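Local coordinates for protein fibrillarin-like rRNA/tRNA 2'-O-methyltransferase (Methanocaldococcus jannaschii, PDB 1FBN) that probably methylates ribose 2'-hydroxyls in rRNA and tRNA at sites chosen by a guide RNA, using S-adenosyl-L-methionine as methyl donor, at residues D75-L81 against E142-Y148; S84-S90 against E113-C118; N132-A138 against K162-F167; L168-G172 against G225-G229. One frame throughout, in Å; residues are numbered along the deposited sequence.

Contact 1: D75-L81 against E142-Y148; sequences DSKILYL and EKVDVIY
L79 bonds through both N and O to V146 and Y148, in the pairing of parallel strands 77-81 and 144-149. L79 N donates to V146 O at 2.9 Å, and L79 O accepts Y148 N. L81 N donates to Y148 O at 2.8 Å. The chain turns a corner at D145, and the pattern changes there. K77 O accepts D145 N at 2.8 Å and, weakly, V146 N.

D145 OD2 accepts K77 N at 2.9 Å through its anti lone pair. One water donates to both D145 OD2 and D75 O. D145 OD1 forms a salt bridge with K169. With an alanine here, K77 N is likely to lose this acceptor, the water one of its partners and K169 its charge mate. K77 bends in mid-chain and brings NZ to E142 OE1 at 3.3 Å, a salt bridge with a long, weak hydrogen bond. A second water joins K77 NZ to K143 O.

Paired Y80 and Y148 leave the same face; with CG anti to the backbone N in both (chi1 -168° and 179°) the rings lie side by side. Their planes are 28° apart and slid, with little overlap; Y80 CE2 is 3.4 Å from Y148 CD2. I78 CD1 rests on Y148 CB at 3.8 Å. On the other face I147 touches L79 CB through CG1 and L81 CD1 through CG2, under helix 156-167. Strands 77-81 and 144-149 are the first and fourth of a seven-stranded sheet, order 3-2-1-4-5-7-6 with the last but one antiparallel, as in Rossmann-like methyltransferases.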
loop_
_atom_site.group_PDB
_atom_site.type_symbol
_atom_site.label_atom_id
_atom_site.label_comp_id
_atom_site.label_asym_id
_atom_site.label_seq_id
_atom_site.Cartn_x
_atom_site.Cartn_y
_atom_site.Cartn_z
ATOM N N ASP A 75 2.892 -2.585 -14.407
ATOM C CA ASP A 75 2.889 -1.297 -15.096
ATOM C C ASP A 75 1.967 -0.247 -14.469
ATOM O O ASP A 75 1.660 0.770 -15.094
ATOM C CB ASP A 75 2.522 -1.505 -16.571
ATOM C CG ASP A 75 1.112 -2.052 -16.756
ATOM O OD1 ASP A 75 0.537 -2.614 -15.794
ATOM O OD2 ASP A 75 0.573 -1.915 -17.874
ATOM N N SER A 76 1.528 -0.492 -13.240
ATOM C CA SER A 76 0.634 0.437 -12.554
ATOM C C SER A 76 1.318 1.729 -12.119
ATOM O O SER A 76 2.507 1.748 -11.798
ATOM C CB SER A 76 0.017 -0.217 -11.309
ATOM O OG SER A 76 -0.825 -1.304 -11.634
ATOM N N LYS A 77 0.561 2.816 -12.154
ATOM C CA LYS A 77 1.051 4.101 -11.697
ATOM C C LYS A 77 0.223 4.288 -10.437
ATOM O O LYS A 77 -1.005 4.225 -10.475
ATOM C CB LYS A 77 0.778 5.191 -12.734
ATOM C CG LYS A 77 1.536 4.955 -14.035
ATOM C CD LYS A 77 1.121 5.904 -15.148
ATOM C CE LYS A 77 1.695 7.296 -14.955
ATOM N NZ LYS A 77 1.397 8.169 -16.129
ATOM N N ILE A 78 0.897 4.378 -9.301
ATOM C CA ILE A 78 0.185 4.527 -8.047
ATOM C C ILE A 78 0.555 5.758 -7.229
ATOM O O ILE A 78 1.709 6.211 -7.231
ATOM C CB ILE A 78 0.245 3.217 -7.163
ATOM C CG1 ILE A 78 0.781 3.518 -5.762
ATOM C CG2 ILE A 78 1.041 2.096 -7.850
ATOM C CD1 ILE A 78 0.687 2.353 -4.812
ATOM N N LEU A 79 -0.465 6.315 -6.575
ATOM C CA LEU A 79 -0.311 7.477 -5.714
ATOM C C LEU A 79 -0.280 6.951 -4.279
ATOM O O LEU A 79 -1.260 6.383 -3.793
ATOM C CB LEU A 79 -1.485 8.439 -5.906
ATOM C CG LEU A 79 -1.445 9.751 -5.114
ATOM C CD1 LEU A 79 -0.214 10.581 -5.489
ATOM C CD2 LEU A 79 -2.719 10.526 -5.381
ATOM N N TYR A 80 0.874 7.094 -3.632
ATOM C CA TYR A 80 1.071 6.626 -2.265
ATOM C C TYR A 80 0.920 7.783 -1.279
ATOM O O TYR A 80 1.674 8.758 -1.324
ATOM C CB TYR A 80 2.462 5.980 -2.132
ATOM C CG TYR A 80 2.676 5.200 -0.854
ATOM C CD1 TYR A 80 2.865 5.854 0.366
ATOM C CD2 TYR A 80 2.665 3.802 -0.858
ATOM C CE1 TYR A 80 3.031 5.139 1.556
ATOM C CE2 TYR A 80 2.833 3.074 0.327
ATOM C CZ TYR A 80 3.012 3.750 1.527
ATOM O OH TYR A 80 3.157 3.046 2.701
ATOM N N LEU A 81 -0.047 7.652 -0.376
ATOM C CA LEU A 81 -0.320 8.678 0.626
ATOM C C LEU A 81 -0.109 8.121 2.033
ATOM O O LEU A 81 -0.594 7.038 2.360
ATOM C CB LEU A 81 -1.763 9.177 0.478
ATOM C CG LEU A 81 -2.238 9.561 -0.931
ATOM C CD1 LEU A 81 -3.742 9.765 -0.952
ATOM C CD2 LEU A 81 -1.521 10.806 -1.410
ATOM N N GLU A 142 0.471 12.291 -12.711
ATOM C CA GLU A 142 -0.361 11.952 -13.856
ATOM C C GLU A 142 -1.489 11.052 -13.365
ATOM O O GLU A 142 -1.437 10.561 -12.238
ATOM C CB GLU A 142 0.472 11.217 -14.904
ATOM C CG GLU A 142 1.752 11.954 -15.274
ATOM C CD GLU A 142 2.174 11.746 -16.717
ATOM O OE1 GLU A 142 1.397 11.153 -17.502
ATOM O OE2 GLU A 142 3.282 12.203 -17.073
ATOM N N LYS A 143 -2.509 10.839 -14.192
ATOM C CA LYS A 143 -3.620 9.976 -13.794
ATOM C C LYS A 143 -3.086 8.610 -13.351
ATOM O O LYS A 143 -2.249 8.007 -14.026
ATOM C CB LYS A 143 -4.640 9.838 -14.926
ATOM C CG LYS A 143 -5.598 11.029 -15.052
ATOM C CD LYS A 143 -6.409 11.225 -13.771
ATOM C CE LYS A 143 -7.680 12.044 -13.980
ATOM N NZ LYS A 143 -7.424 13.465 -14.342
ATOM N N VAL A 144 -3.530 8.161 -12.182
ATOM C CA VAL A 144 -3.073 6.895 -11.623
ATOM C C VAL A 144 -4.081 5.754 -11.695
ATOM O O VAL A 144 -5.285 5.973 -11.827
ATOM C CB VAL A 144 -2.603 7.069 -10.148
ATOM C CG1 VAL A 144 -1.502 8.132 -10.063
ATOM C CG2 VAL A 144 -3.773 7.442 -9.250
ATOM N N ASP A 145 -3.564 4.533 -11.598
ATOM C CA ASP A 145 -4.380 3.320 -11.633
ATOM C C ASP A 145 -4.820 2.934 -10.227
ATOM O O ASP A 145 -5.898 2.381 -10.029
ATOM C CB ASP A 145 -3.572 2.166 -12.223
ATOM C CG ASP A 145 -3.062 2.466 -13.610
ATOM O OD1 ASP A 145 -3.878 2.437 -14.552
ATOM O OD2 ASP A 145 -1.855 2.744 -13.758
ATOM N N VAL A 146 -3.965 3.226 -9.253
ATOM C CA VAL A 146 -4.247 2.884 -7.868
ATOM C C VAL A 146 -3.779 3.963 -6.898
ATOM O O VAL A 146 -2.775 4.636 -7.126
ATOM C CB VAL A 146 -3.516 1.557 -7.469
ATOM C CG1 VAL A 146 -3.823 1.181 -6.019
ATOM C CG2 VAL A 146 -3.908 0.418 -8.402
ATOM N N ILE A 147 -4.555 4.161 -5.841
ATOM C CA ILE A 147 -4.175 5.088 -4.787
ATOM C C ILE A 147 -4.103 4.218 -3.539
ATOM O O ILE A 147 -5.028 3.447 -3.260
ATOM C CB ILE A 147 -5.216 6.208 -4.544
ATOM C CG1 ILE A 147 -5.254 7.176 -5.728
ATOM C CG2 ILE A 147 -4.853 6.982 -3.278
ATOM C CD1 ILE A 147 -6.256 8.308 -5.559
ATOM N N TYR A 148 -2.964 4.261 -2.859
ATOM C CA TYR A 148 -2.777 3.509 -1.624
ATOM C C TYR A 148 -2.662 4.551 -0.525
ATOM O O TYR A 148 -1.792 5.420 -0.584
ATOM C CB TYR A 148 -1.499 2.660 -1.669
ATOM C CG TYR A 148 -1.250 1.887 -0.389
ATOM C CD1 TYR A 148 -1.783 0.607 -0.208
ATOM C CD2 TYR A 148 -0.510 2.447 0.658
ATOM C CE1 TYR A 148 -1.589 -0.095 0.983
ATOM C CE2 TYR A 148 -0.308 1.753 1.853
ATOM C CZ TYR A 148 -0.852 0.483 2.007
ATOM O OH TYR A 148 -0.657 -0.210 3.178
HETATM O O HOH W 1 -0.772 2.257 -16.425
HETATM O O HOH W 2 -1.582 8.246 -16.983
#

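Contact 2: S84-S90 against E113-C118; sequences SAGTTPS and ELLDAC
G86, L114, A117 and C118 meet at the glycine-rich turn after strand 77-81, the part of the methyltransferase fold that usually borders S-adenosyl-L-methionine. T87 and T88, next in the chain, are predicted to bind that cofactor.

The contact between the segments is van der Waals packing. L114 has CG anti to its backbone N (chi1 179°), which carries CD1 to G86 CA at 3.6 Å and to P89 CB at 4.2 Å. A117 CB presses on A85 O at 3.1 Å, a tight approach. It also faces the side of G86 where a side chain would stand, and a CB there would clash with it. The positive phi of G86 (114°) would in addition push such a group against the carbonyl of A85. C118 points SG at the turn, 3.8 Å from G86 O, and the sulfur also lies beside P89 CB. S84 O is buried near L114 CB with no polar partner in the model.

Bonds within 84-90 hold the turn in shape. S84 OG accepts G86 N at 3.0 Å, an ST turn. G86 is the N-cap residue, and its O takes S90 N at 2.9 Å in the first turn of helix 87-95. S90 OG donates to T87 O at 2.7 Å and is also bonded to R50.

Behind the contact, L114 touches A103 and E105 of strand 100-105, and C118 touches I124. E105 is another predicted cofactor residue. A glycine turn leading from the first strand of the seven-stranded sheet into a helix, backed by the next helix, is characteristic of Rossmann-like methyltransferases.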
loop_
_atom_site.group_PDB
_atom_site.type_symbol
_atom_site.label_atom_id
_atom_site.label_comp_id
_atom_site.label_asym_id
_atom_site.label_seq_id
_atom_site.Cartn_x
_atom_site.Cartn_y
_atom_site.Cartn_z
ATOM N N SER A 84 5.838 7.197 5.921
ATOM C CA SER A 84 6.558 5.946 5.749
ATOM C C SER A 84 8.060 6.151 5.781
ATOM O O SER A 84 8.567 7.193 5.360
ATOM C CB SER A 84 6.166 5.279 4.426
ATOM O OG SER A 84 6.884 4.067 4.226
ATOM N N ALA A 85 8.754 5.145 6.307
ATOM C CA ALA A 85 10.208 5.147 6.382
ATOM C C ALA A 85 10.755 4.385 5.165
ATOM O O ALA A 85 11.965 4.167 5.050
ATOM C CB ALA A 85 10.675 4.497 7.683
ATOM N N GLY A 86 9.851 3.960 4.282
ATOM C CA GLY A 86 10.247 3.253 3.076
ATOM C C GLY A 86 9.831 1.798 2.945
ATOM O O GLY A 86 9.927 1.239 1.854
ATOM N N THR A 87 9.337 1.200 4.028
ATOM C CA THR A 87 8.932 -0.214 4.035
ATOM C C THR A 87 7.959 -0.615 2.929
ATOM O O THR A 87 8.350 -1.295 1.985
ATOM C CB THR A 87 8.348 -0.635 5.406
ATOM O OG1 THR A 87 9.309 -0.375 6.436
ATOM C CG2 THR A 87 8.014 -2.117 5.416
ATOM N N THR A 88 6.698 -0.203 3.040
ATOM C CA THR A 88 5.711 -0.556 2.023
ATOM C C THR A 88 6.069 0.009 0.644
ATOM O O THR A 88 5.978 -0.704 -0.355
ATOM C CB THR A 88 4.279 -0.162 2.444
ATOM O OG1 THR A 88 3.961 -0.810 3.683
ATOM C CG2 THR A 88 3.262 -0.593 1.392
ATOM N N PRO A 89 6.498 1.290 0.569
ATOM C CA PRO A 89 6.857 1.861 -0.735
ATOM C C PRO A 89 7.930 1.058 -1.477
ATOM O O PRO A 89 7.882 0.946 -2.694
ATOM C CB PRO A 89 7.355 3.253 -0.361
ATOM C CG PRO A 89 6.461 3.614 0.772
ATOM C CD PRO A 89 6.487 2.345 1.602
ATOM N N SER A 90 8.884 0.478 -0.754
ATOM C CA SER A 90 9.929 -0.300 -1.417
ATOM C C SER A 90 9.369 -1.556 -2.091
ATOM O O SER A 90 9.758 -1.892 -3.212
ATOM C CB SER A 90 11.055 -0.658 -0.443
ATOM O OG SER A 90 10.610 -1.514 0.591
ATOM N N GLU A 113 13.996 10.347 5.336
ATOM C CA GLU A 113 14.112 8.928 5.656
ATOM C C GLU A 113 13.651 8.072 4.482
ATOM O O GLU A 113 14.290 7.072 4.146
ATOM C CB GLU A 113 13.296 8.591 6.904
ATOM C CG GLU A 113 13.713 9.385 8.129
ATOM C CD GLU A 113 13.023 8.928 9.402
ATOM O OE1 GLU A 113 11.856 8.475 9.336
ATOM O OE2 GLU A 113 13.654 9.031 10.475
ATOM N N LEU A 114 12.553 8.480 3.851
ATOM C CA LEU A 114 12.022 7.754 2.705
ATOM C C LEU A 114 13.040 7.754 1.561
ATOM O O LEU A 114 13.218 6.748 0.876
ATOM C CB LEU A 114 10.699 8.374 2.247
ATOM C CG LEU A 114 10.000 7.757 1.025
ATOM C CD1 LEU A 114 9.779 6.265 1.215
ATOM C CD2 LEU A 114 8.678 8.464 0.793
ATOM N N LEU A 115 13.722 8.882 1.384
ATOM C CA LEU A 115 14.736 9.029 0.345
ATOM C C LEU A 115 15.958 8.148 0.588
ATOM O O LEU A 115 16.580 7.677 -0.361
ATOM C CB LEU A 115 15.161 10.496 0.217
ATOM C CG LEU A 115 14.476 11.330 -0.868
ATOM C CD1 LEU A 115 12.980 11.111 -0.861
ATOM C CD2 LEU A 115 14.814 12.792 -0.669
ATOM N N ASP A 116 16.296 7.922 1.858
ATOM C CA ASP A 116 17.444 7.088 2.210
ATOM C C ASP A 116 17.146 5.595 2.039
ATOM O O ASP A 116 18.001 4.826 1.590
ATOM C CB ASP A 116 17.896 7.371 3.646
ATOM C CG ASP A 116 18.351 8.813 3.848
ATOM O OD1 ASP A 116 18.971 9.392 2.926
ATOM O OD2 ASP A 116 18.090 9.369 4.937
ATOM N N ALA A 117 15.927 5.197 2.391
ATOM C CA ALA A 117 15.507 3.806 2.284
ATOM C C ALA A 117 15.201 3.385 0.847
ATOM O O ALA A 117 15.519 2.267 0.445
ATOM C CB ALA A 117 14.302 3.563 3.166
ATOM N N CYS A 118 14.575 4.274 0.081
ATOM C CA CYS A 118 14.217 3.981 -1.308
ATOM C C CYS A 118 15.205 4.592 -2.287
ATOM O O CYS A 118 14.869 4.878 -3.440
ATOM C CB CYS A 118 12.796 4.467 -1.599
ATOM S SG CYS A 118 11.554 3.606 -0.620
#

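Contact 3: N132-A138 against K162-F167; sequences NKPQEYA and KNAKWF
K162 and N163 of helix 156-167 bond to N132 and Y137 of the loop after strand 124-128, in this Rossmann-like fold. D130 and A131, just before N132 in this loop, are predicted to bind S-adenosyl-L-methionine.

K162 NZ donates twice to N132. It meets OD1 at 2.7 Å from above the amide plane, 55° out of it, and reaches the backbone O at 3.1 Å. K162 CG is anti to the backbone N (chi1 -159°), which carries the chain past P134, with CD 3.6 Å from P134 CD. A further bend near the end turns NZ to N132. E158 is a long, weak ion partner of NZ. A leucine in place of K162 would probably leave both N132 oxygens without this donor and the loop start less firmly held. N132 N has its own acceptor, D130 OD1.

The N163 amide is used at both atoms. OD1 accepts Y137 OH at 2.7 Å, in the carbonyl plane and on a lone pair. ND2 donates to I159 O and A131 O. This gives the tyrosine hydroxyl an acceptor and ties its ring to the helix.

Q135 CA makes a CH-pi contact over the face of the W166 six-membered ring, 4.0 Å from its centroid. P134 CG touches W166 CD1, and A138 CB meets the same indole at CZ3. The Y137 and F167 rings are 17° apart but slid, so they barely overlap, with Y137 CE1 3.4 Å from F167 CE2. P134 O accepts Y137 N and also lies at the edge of the F167 ring, 3.3 Å from CZ.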
loop_
_atom_site.group_PDB
_atom_site.type_symbol
_atom_site.label_atom_id
_atom_site.label_comp_id
_atom_site.label_asym_id
_atom_site.label_seq_id
_atom_site.Cartn_x
_atom_site.Cartn_y
_atom_site.Cartn_z
ATOM N N ASN A 132 -4.129 16.716 1.705
ATOM C CA ASN A 132 -5.404 17.406 1.851
ATOM C C ASN A 132 -5.548 18.528 0.815
ATOM O O ASN A 132 -6.602 19.156 0.705
ATOM C CB ASN A 132 -5.543 17.955 3.273
ATOM C CG ASN A 132 -6.958 18.380 3.598
ATOM O OD1 ASN A 132 -7.923 17.671 3.288
ATOM N ND2 ASN A 132 -7.094 19.543 4.226
ATOM N N LYS A 133 -4.479 18.768 0.056
ATOM C CA LYS A 133 -4.460 19.786 -1.000
ATOM C C LYS A 133 -3.843 19.156 -2.248
ATOM O O LYS A 133 -2.741 19.521 -2.653
ATOM C CB LYS A 133 -3.618 21.001 -0.587
ATOM C CG LYS A 133 -4.053 21.692 0.698
ATOM C CD LYS A 133 -3.202 22.928 0.954
ATOM C CE LYS A 133 -3.160 23.300 2.431
ATOM N NZ LYS A 133 -4.507 23.501 3.024
ATOM N N PRO A 134 -4.555 18.201 -2.878
ATOM C CA PRO A 134 -4.070 17.515 -4.079
ATOM C C PRO A 134 -3.844 18.401 -5.303
ATOM O O PRO A 134 -3.044 18.054 -6.177
ATOM C CB PRO A 134 -5.146 16.455 -4.325
ATOM C CG PRO A 134 -6.378 17.109 -3.806
ATOM C CD PRO A 134 -5.899 17.719 -2.515
ATOM N N GLN A 135 -4.526 19.544 -5.358
ATOM C CA GLN A 135 -4.381 20.462 -6.488
ATOM C C GLN A 135 -2.969 21.021 -6.590
ATOM O O GLN A 135 -2.524 21.389 -7.676
ATOM C CB GLN A 135 -5.383 21.618 -6.400
ATOM C CG GLN A 135 -5.183 22.566 -5.225
ATOM C CD GLN A 135 -5.796 22.060 -3.925
ATOM O OE1 GLN A 135 -6.391 20.976 -3.872
ATOM N NE2 GLN A 135 -5.667 22.859 -2.868
ATOM N N GLU A 136 -2.264 21.059 -5.463
ATOM C CA GLU A 136 -0.902 21.578 -5.427
ATOM C C GLU A 136 0.106 20.727 -6.192
ATOM O O GLU A 136 1.099 21.250 -6.698
ATOM C CB GLU A 136 -0.437 21.795 -3.985
ATOM C CG GLU A 136 -1.129 22.958 -3.280
ATOM C CD GLU A 136 -0.496 23.311 -1.936
ATOM O OE1 GLU A 136 0.153 22.437 -1.326
ATOM O OE2 GLU A 136 -0.652 24.467 -1.484
ATOM N N TYR A 137 -0.129 19.420 -6.266
ATOM C CA TYR A 137 0.776 18.539 -7.006
ATOM C C TYR A 137 0.145 17.919 -8.262
ATOM O O TYR A 137 0.676 16.960 -8.829
ATOM C CB TYR A 137 1.373 17.457 -6.093
ATOM C CG TYR A 137 0.393 16.741 -5.188
ATOM C CD1 TYR A 137 -0.332 15.641 -5.643
ATOM C CD2 TYR A 137 0.232 17.133 -3.856
ATOM C CE1 TYR A 137 -1.191 14.945 -4.791
ATOM C CE2 TYR A 137 -0.623 16.445 -2.997
ATOM C CZ TYR A 137 -1.332 15.353 -3.468
ATOM O OH TYR A 137 -2.176 14.663 -2.619
ATOM N N ALA A 138 -0.955 18.512 -8.726
ATOM C CA ALA A 138 -1.666 18.026 -9.907
ATOM C C ALA A 138 -0.900 18.190 -11.225
ATOM O O ALA A 138 -1.228 17.535 -12.214
ATOM C CB ALA A 138 -3.048 18.664 -9.996
ATOM N N LYS A 162 -10.967 12.955 -2.319
ATOM C CA LYS A 162 -10.449 14.174 -2.935
ATOM C C LYS A 162 -9.347 13.833 -3.945
ATOM O O LYS A 162 -9.333 14.346 -5.065
ATOM C CB LYS A 162 -9.909 15.111 -1.853
ATOM C CG LYS A 162 -9.821 16.562 -2.273
ATOM C CD LYS A 162 -9.254 17.437 -1.159
ATOM C CE LYS A 162 -10.071 17.341 0.114
ATOM N NZ LYS A 162 -9.500 18.211 1.169
ATOM N N ASN A 163 -8.445 12.939 -3.553
ATOM C CA ASN A 163 -7.354 12.525 -4.422
ATOM C C ASN A 163 -7.827 11.654 -5.582
ATOM O O ASN A 163 -7.222 11.662 -6.652
ATOM C CB ASN A 163 -6.269 11.818 -3.611
ATOM C CG ASN A 163 -5.347 12.795 -2.904
ATOM O OD1 ASN A 163 -4.279 13.132 -3.420
ATOM N ND2 ASN A 163 -5.757 13.268 -1.729
ATOM N N ALA A 164 -8.913 10.913 -5.369
ATOM C CA ALA A 164 -9.481 10.055 -6.405
ATOM C C ALA A 164 -10.088 10.922 -7.511
ATOM O O ALA A 164 -9.905 10.642 -8.699
ATOM C CB ALA A 164 -10.538 9.134 -5.812
ATOM N N LYS A 165 -10.792 11.982 -7.115
ATOM C CA LYS A 165 -11.410 12.906 -8.068
ATOM C C LYS A 165 -10.327 13.516 -8.945
ATOM O O LYS A 165 -10.470 13.600 -10.161
ATOM C CB LYS A 165 -12.144 14.042 -7.345
ATOM C CG LYS A 165 -13.430 13.663 -6.618
ATOM C CD LYS A 165 -13.980 14.898 -5.897
ATOM C CE LYS A 165 -15.194 14.603 -5.028
ATOM N NZ LYS A 165 -16.398 14.296 -5.836
ATOM N N TRP A 166 -9.234 13.929 -8.315
ATOM C CA TRP A 166 -8.127 14.539 -9.027
ATOM C C TRP A 166 -7.279 13.605 -9.881
ATOM O O TRP A 166 -7.034 13.896 -11.051
ATOM C CB TRP A 166 -7.204 15.268 -8.044
ATOM C CG TRP A 166 -7.684 16.627 -7.670
ATOM C CD1 TRP A 166 -8.482 16.953 -6.613
ATOM C CD2 TRP A 166 -7.419 17.854 -8.369
ATOM N NE1 TRP A 166 -8.734 18.305 -6.610
ATOM C CE2 TRP A 166 -8.097 18.882 -7.677
ATOM C CE3 TRP A 166 -6.678 18.183 -9.515
ATOM C CZ2 TRP A 166 -8.058 20.221 -8.092
ATOM C CZ3 TRP A 166 -6.638 19.513 -9.928
ATOM C CH2 TRP A 166 -7.325 20.514 -9.216
ATOM N N PHE A 167 -6.884 12.464 -9.314
ATOM C CA PHE A 167 -5.980 11.542 -9.998
ATOM C C PHE A 167 -6.411 10.129 -10.390
ATOM O O PHE A 167 -5.805 9.538 -11.284
ATOM C CB PHE A 167 -4.694 11.425 -9.176
ATOM C CG PHE A 167 -4.151 12.743 -8.718
ATOM C CD1 PHE A 167 -3.629 13.649 -9.631
ATOM C CD2 PHE A 167 -4.194 13.096 -7.378
ATOM C CE1 PHE A 167 -3.157 14.892 -9.213
ATOM C CE2 PHE A 167 -3.726 14.334 -6.950
ATOM C CZ PHE A 167 -3.207 15.234 -7.870
#

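Contact 4: L168-G172 against G225-G229; sequences LKKGG and GIWEG
W227 lies against L168, and the two side chains meet at a slant. L168 CD2 touches W227 CB at 3.5 Å, while L168 CB stands over a face of the indole. W227 holds CG anti to its backbone N (chi1 -178°), and this lays CD1 next to L168 O at 3.3 Å. K169 O sits at the edge of the same ring, near its plane. I226 turns the other way and sets CG2 against G171 O and G172 O. K170 lays its CG close to E228 O at 3.2 Å, and its end then leads away.

Two main-chain bonds fix this placement. G171 N donates to W227 O at 2.8 Å. W227 N donates to G172 O, also at 2.8 Å. Residues K169 to G172 form a type II turn, closed by G172 N to K169 O at 2.9 Å, with G171 at positive phi.

The turn takes the chain from helix 156-167 into strand 172-179, antiparallel to strand 220-227. W227 packs on A164 and K165 of the helix, and its ring meets that of F205 at about 60°, at the start of the neighbouring strand 205-212.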
loop_
_atom_site.group_PDB
_atom_site.type_symbol
_atom_site.label_atom_id
_atom_site.label_comp_id
_atom_site.label_asym_id
_atom_site.label_seq_id
_atom_site.Cartn_x
_atom_site.Cartn_y
_atom_site.Cartn_z
ATOM N N LEU A 168 -7.433 9.578 -9.748
ATOM C CA LEU A 168 -7.825 8.208 -10.053
ATOM C C LEU A 168 -8.659 7.988 -11.314
ATOM O O LEU A 168 -9.728 8.574 -11.484
ATOM C CB LEU A 168 -8.493 7.569 -8.835
ATOM C CG LEU A 168 -8.587 6.043 -8.810
ATOM C CD1 LEU A 168 -7.224 5.416 -9.077
ATOM C CD2 LEU A 168 -9.121 5.609 -7.461
ATOM N N LYS A 169 -8.148 7.127 -12.194
ATOM C CA LYS A 169 -8.821 6.779 -13.442
ATOM C C LYS A 169 -10.133 6.097 -13.100
ATOM O O LYS A 169 -10.243 5.466 -12.051
ATOM C CB LYS A 169 -7.978 5.779 -14.242
ATOM C CG LYS A 169 -6.634 6.288 -14.718
ATOM C CD LYS A 169 -5.900 5.198 -15.471
ATOM C CE LYS A 169 -4.592 5.702 -16.035
ATOM N NZ LYS A 169 -3.861 4.600 -16.712
ATOM N N LYS A 170 -11.126 6.225 -13.978
ATOM C CA LYS A 170 -12.416 5.568 -13.758
ATOM C C LYS A 170 -12.139 4.075 -13.932
ATOM O O LYS A 170 -11.527 3.664 -14.917
ATOM C CB LYS A 170 -13.459 6.042 -14.776
ATOM C CG LYS A 170 -14.883 5.610 -14.438
ATOM C CD LYS A 170 -15.514 4.747 -15.529
ATOM C CE LYS A 170 -15.776 5.539 -16.805
ATOM N NZ LYS A 170 -16.485 4.723 -17.834
ATOM N N GLY A 171 -12.566 3.269 -12.969
ATOM C CA GLY A 171 -12.299 1.844 -13.037
ATOM C C GLY A 171 -11.042 1.520 -12.239
ATOM O O GLY A 171 -10.730 0.356 -12.003
ATOM N N GLY A 172 -10.313 2.566 -11.848
ATOM C CA GLY A 172 -9.106 2.409 -11.054
ATOM C C GLY A 172 -9.476 1.969 -9.651
ATOM O O GLY A 172 -10.656 1.824 -9.338
ATOM N N GLY A 225 -11.619 -0.481 -3.107
ATOM C CA GLY A 225 -12.802 -0.132 -3.869
ATOM C C GLY A 225 -12.481 0.339 -5.270
ATOM O O GLY A 225 -11.383 0.839 -5.527
ATOM N N ILE A 226 -13.418 0.122 -6.190
ATOM C CA ILE A 226 -13.249 0.555 -7.577
ATOM C C ILE A 226 -13.856 1.944 -7.705
ATOM O O ILE A 226 -14.976 2.182 -7.248
ATOM C CB ILE A 226 -13.949 -0.390 -8.580
ATOM C CG1 ILE A 226 -13.401 -1.804 -8.435
ATOM C CG2 ILE A 226 -13.723 0.096 -10.008
ATOM C CD1 ILE A 226 -13.815 -2.752 -9.554
ATOM N N TRP A 227 -13.099 2.860 -8.302
ATOM C CA TRP A 227 -13.544 4.234 -8.489
ATOM C C TRP A 227 -14.522 4.349 -9.651
ATOM O O TRP A 227 -14.139 4.225 -10.813
ATOM C CB TRP A 227 -12.338 5.137 -8.729
ATOM C CG TRP A 227 -12.673 6.588 -8.901
ATOM C CD1 TRP A 227 -12.416 7.359 -9.996
ATOM C CD2 TRP A 227 -13.288 7.455 -7.934
ATOM N NE1 TRP A 227 -12.826 8.653 -9.773
ATOM C CE2 TRP A 227 -13.365 8.740 -8.517
ATOM C CE3 TRP A 227 -13.777 7.272 -6.632
ATOM C CZ2 TRP A 227 -13.912 9.838 -7.842
ATOM C CZ3 TRP A 227 -14.320 8.364 -5.961
ATOM C CH2 TRP A 227 -14.381 9.630 -6.570
ATOM N N GLU A 228 -15.789 4.586 -9.322
ATOM C CA GLU A 228 -16.841 4.719 -10.324
ATOM C C GLU A 228 -16.849 6.145 -10.871
ATOM O O GLU A 228 -16.869 6.354 -12.082
ATOM C CB GLU A 228 -18.211 4.400 -9.707
ATOM C CG GLU A 228 -18.275 3.141 -8.830
ATOM C CD GLU A 228 -18.152 1.842 -9.612
ATOM O OE1 GLU A 228 -19.181 1.356 -10.129
ATOM O OE2 GLU A 228 -17.031 1.297 -9.692
ATOM N N GLY A 229 -16.828 7.119 -9.963
ATOM C CA GLY A 229 -16.843 8.519 -10.352
ATOM C C GLY A 229 -17.526 9.367 -9.296
ATOM O O GLY A 229 -17.714 8.911 -8.169
#

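How the contacts relate
Contact 1 is the most buried, though its E142 end reaches the surface; two parallel strands are joined there mostly by main-chain bonds. The others are partly buried, with exposed residues at their margins, and lie on or around the same sheet. Contact 2 packs two helix ends with no polar link between them, and meets contact 1 where Y80 touches T88 and P89. Contact 3 relies on side-chain bonds from helix 156-167 and on aromatic packing, and F167 lies on L79 of contact 1. Contact 4 follows that helix directly, joins a turn to an antiparallel strand, and probably bonds K169 N to V144 O of contact 1. Contacts 2 and 4 are farthest apart, with centres about 27 Å from each other.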